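Local structure of cellobiose 2-epimerase (Spirochaeta thermophila DSM 6192, 5ZIG) at residues M59-L64 / V126-A131. The protein probably catalyses the reversible epimerization of cellobiose to 4-O-beta-D-glucopyranosyl-D-mannose. Sequence-based numbering, arbitrary orientation.
With EDO (1,2-ethanediol), chain E.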
ATOM      1  N   MET A  59      -8.844   6.110  -1.274  1.00 26.22           N
ATOM      2  CA  MET A  59      -8.912   6.526   0.125  1.00 30.71           C
ATOM      3  C   MET A  59     -10.025   5.794   0.869  1.00 25.26           C
ATOM      4  O   MET A  59      -9.826   5.317   1.993  1.00 27.90           O
ATOM      5  CB  MET A  59      -9.104   8.041   0.201  1.00 40.24           C
ATOM      6  CG  MET A  59      -9.282   8.606   1.593  1.00 56.35           C
ATOM      7  SD  MET A  59     -10.562   9.889   1.580  1.00 69.20           S
ATOM      8  CE  MET A  59     -11.998   8.867   1.279  1.00 58.47           C
ATOM      9  N   THR A  60     -11.193   5.663   0.241  1.00 25.97           N
ATOM     10  CA  THR A  60     -12.312   4.980   0.883  1.00 26.43           C
ATOM     11  C   THR A  60     -12.010   3.503   1.101  1.00 24.06           C
ATOM     12  O   THR A  60     -12.364   2.938   2.142  1.00 27.57           O
ATOM     13  CB  THR A  60     -13.565   5.154   0.027  1.00 27.97           C
ATOM     14  OG1 THR A  60     -13.857   6.556  -0.084  1.00 23.98           O
ATOM     15  CG2 THR A  60     -14.767   4.407   0.635  1.00 22.82           C
ATOM     16  N   ALA A  61     -11.375   2.853   0.120  1.00 22.67           N
ATOM     17  CA  ALA A  61     -11.023   1.444   0.271  1.00 27.21           C
ATOM     18  C   ALA A  61      -9.910   1.255   1.301  1.00 22.93           C
ATOM     19  O   ALA A  61      -9.910   0.270   2.051  1.00 24.56           O
ATOM     20  CB  ALA A  61     -10.612   0.861  -1.078  1.00 20.69           C
ATOM     21  N   ARG A  62      -8.958   2.187   1.357  1.00 25.92           N
ATOM     22  CA  ARG A  62      -7.920   2.127   2.390  1.00 25.66           C
ATOM     23  C   ARG A  62      -8.524   2.199   3.789  1.00 28.62           C
ATOM     24  O   ARG A  62      -8.131   1.431   4.677  1.00 27.28           O
ATOM     25  CB  ARG A  62      -6.898   3.238   2.171  1.00 20.25           C
ATOM     26  CG  ARG A  62      -5.957   2.924   1.007  1.00 20.23           C
ATOM     27  CD  ARG A  62      -4.937   4.009   0.767  1.00 28.87           C
ATOM     28  NE  ARG A  62      -4.037   3.678  -0.338  1.00 33.60           N
ATOM     29  CZ  ARG A  62      -3.038   4.464  -0.745  1.00 37.70           C
ATOM     30  NH1 ARG A  62      -2.793   5.611  -0.121  1.00 30.40           N
ATOM     31  NH2 ARG A  62      -2.259   4.089  -1.749  1.00 43.91           N
ATOM     32  N   HIS A  63      -9.507   3.086   3.998  1.00 20.21           N
ATOM     33  CA  HIS A  63     -10.166   3.147   5.300  1.00 20.90           C
ATOM     34  C   HIS A  63     -10.944   1.872   5.589  1.00 25.10           C
ATOM     35  O   HIS A  63     -10.949   1.389   6.729  1.00 23.75           O
ATOM     36  CB  HIS A  63     -11.080   4.368   5.382  1.00 20.34           C
ATOM     37  CG  HIS A  63     -10.337   5.667   5.467  1.00 29.73           C
ATOM     38  ND1 HIS A  63      -9.214   5.836   6.254  1.00 31.24           N
ATOM     39  CD2 HIS A  63     -10.534   6.849   4.835  1.00 24.17           C
ATOM     40  CE1 HIS A  63      -8.765   7.074   6.115  1.00 24.19           C
ATOM     41  NE2 HIS A  63      -9.557   7.712   5.269  1.00 28.00           N
ATOM     42  N   LEU A  64     -11.611   1.309   4.570  1.00 22.29           N
ATOM     43  CA  LEU A  64     -12.252   0.011   4.757  1.00 22.05           C
ATOM     44  C   LEU A  64     -11.240  -1.049   5.189  1.00 25.48           C
ATOM     45  O   LEU A  64     -11.488  -1.809   6.133  1.00 24.11           O
ATOM     46  CB  LEU A  64     -12.964  -0.434   3.479  1.00 19.91           C
ATOM     47  CG  LEU A  64     -13.645  -1.809   3.688  1.00 23.04           C
ATOM     48  CD1 LEU A  64     -14.564  -1.781   4.914  1.00 19.84           C
ATOM     49  CD2 LEU A  64     -14.410  -2.350   2.450  1.00 25.08           C
ATOM     50  N   VAL A 126     -10.664  -4.666  -4.132  1.00 19.70           N
ATOM     51  CA  VAL A 126     -10.608  -6.102  -3.876  1.00 27.01           C
ATOM     52  C   VAL A 126      -9.888  -6.360  -2.554  1.00 24.74           C
ATOM     53  O   VAL A 126     -10.425  -7.015  -1.652  1.00 21.86           O
ATOM     54  CB  VAL A 126      -9.943  -6.828  -5.059  1.00 33.74           C
ATOM     55  CG1 VAL A 126      -9.493  -8.267  -4.662  1.00 34.74           C
ATOM     56  CG2 VAL A 126     -10.884  -6.845  -6.267  1.00 27.11           C
ATOM     57  N   TYR A 127      -8.691  -5.777  -2.408  1.00 25.91           N
ATOM     58  CA  TYR A 127      -7.899  -5.849  -1.168  1.00 21.76           C
ATOM     59  C   TYR A 127      -8.745  -5.549   0.066  1.00 19.94           C
ATOM     60  O   TYR A 127      -8.795  -6.342   1.011  1.00 21.94           O
ATOM     61  CB  TYR A 127      -6.732  -4.860  -1.286  1.00 19.70           C
ATOM     62  CG  TYR A 127      -5.673  -4.847  -0.184  1.00 22.30           C
ATOM     63  CD1 TYR A 127      -4.972  -5.996   0.171  1.00 19.68           C
ATOM     64  CD2 TYR A 127      -5.333  -3.644   0.457  1.00 21.75           C
ATOM     65  CE1 TYR A 127      -3.948  -5.949   1.188  1.00 19.71           C
ATOM     66  CE2 TYR A 127      -4.345  -3.587   1.418  1.00 24.70           C
ATOM     67  CZ  TYR A 127      -3.653  -4.737   1.789  1.00 21.82           C
ATOM     68  OH  TYR A 127      -2.689  -4.643   2.782  1.00 20.42           O
ATOM     69  N   ALA A 128      -9.466  -4.428   0.046  1.00 19.68           N
ATOM     70  CA  ALA A 128     -10.242  -4.004   1.202  1.00 21.91           C
ATOM     71  C   ALA A 128     -11.505  -4.829   1.406  1.00 22.56           C
ATOM     72  O   ALA A 128     -11.940  -5.006   2.552  1.00 25.16           O
ATOM     73  CB  ALA A 128     -10.617  -2.528   1.077  1.00 27.10           C
ATOM     74  N   LEU A 129     -12.132  -5.309   0.324  1.00 29.01           N
ATOM     75  CA  LEU A 129     -13.346  -6.104   0.481  1.00 22.75           C
ATOM     76  C   LEU A 129     -13.047  -7.469   1.069  1.00 22.74           C
ATOM     77  O   LEU A 129     -13.865  -8.016   1.818  1.00 19.49           O
ATOM     78  CB  LEU A 129     -14.054  -6.267  -0.864  1.00 30.31           C
ATOM     79  CG  LEU A 129     -14.850  -5.060  -1.356  1.00 31.36           C
ATOM     80  CD1 LEU A 129     -14.876  -5.048  -2.884  1.00 33.94           C
ATOM     81  CD2 LEU A 129     -16.259  -5.089  -0.792  1.00 33.30           C
ATOM     82  N   ALA A 130     -11.894  -8.041   0.720  1.00 19.50           N
ATOM     83  CA  ALA A 130     -11.469  -9.295   1.320  1.00 23.27           C
ATOM     84  C   ALA A 130     -11.219  -9.118   2.813  1.00 26.42           C
ATOM     85  O   ALA A 130     -11.666  -9.935   3.628  1.00 24.58           O
ATOM     86  CB  ALA A 130     -10.215  -9.809   0.605  1.00 19.45           C
ATOM     87  N   ALA A 131     -10.551  -8.023   3.189  1.00 33.65           N
ATOM     88  CA  ALA A 131     -10.347  -7.732   4.602  1.00 27.88           C
ATOM     89  C   ALA A 131     -11.677  -7.574   5.320  1.00 29.80           C
ATOM     90  O   ALA A 131     -11.865  -8.112   6.419  1.00 26.92           O
ATOM     91  CB  ALA A 131      -9.492  -6.476   4.748  1.00 28.51           C
TER
HETATM   92  C1  EDO E 501      -0.396  -7.541   4.431  1.00 44.16           C
HETATM   93  O1  EDO E 501      -1.828  -7.530   4.470  1.00 42.58           O
HETATM   94  C2  EDO E 501       0.059  -7.393   2.988  1.00 38.00           C
HETATM   95  O2  EDO E 501      -0.963  -6.676   2.290  1.00 42.71           O
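Ala128 sets its methyl group against the turn formed by Ala61 and Leu64: CB lies 3.0 Å from Ala61 O, a very close carbon-to-carbonyl approach, and 4.0 Å from both Ala61 CB and Leu64 CB. Small side chains at this point let the two helix segments approach to 8.3 Å between axes, running nearly the same way at 26°. No hydrogen bond crosses, so the joint rests on packing. Leu64 reaches toward segment 126-131: CG is anti to the backbone N (chi1 -180°), and chi2 of 54° then leaves CD2 extended away from CA, ending over Ala128 O at 3.6 Å and near the Leu129 backbone. Cutting Leu64 back to an alanine would probably open a gap beside the Ala128 carbonyl and leave Ala86 and Tyr87 of helix 77-94 without their leucine neighbour. Tyr127 does not touch 59-64, but its ring stacks with Trp65, further along helix 57-73; its OH and O2 of an ethanediol, probably from the crystallisation liquor, share a hydrogen bond of 2.7 Å, with O2 near the ring plane at its edge. The buried segments lie on helices that pack as neighbouring inner helices of the (alpha/alpha)6 barrel characteristic of the N-acylglucosamine 2-epimerase family.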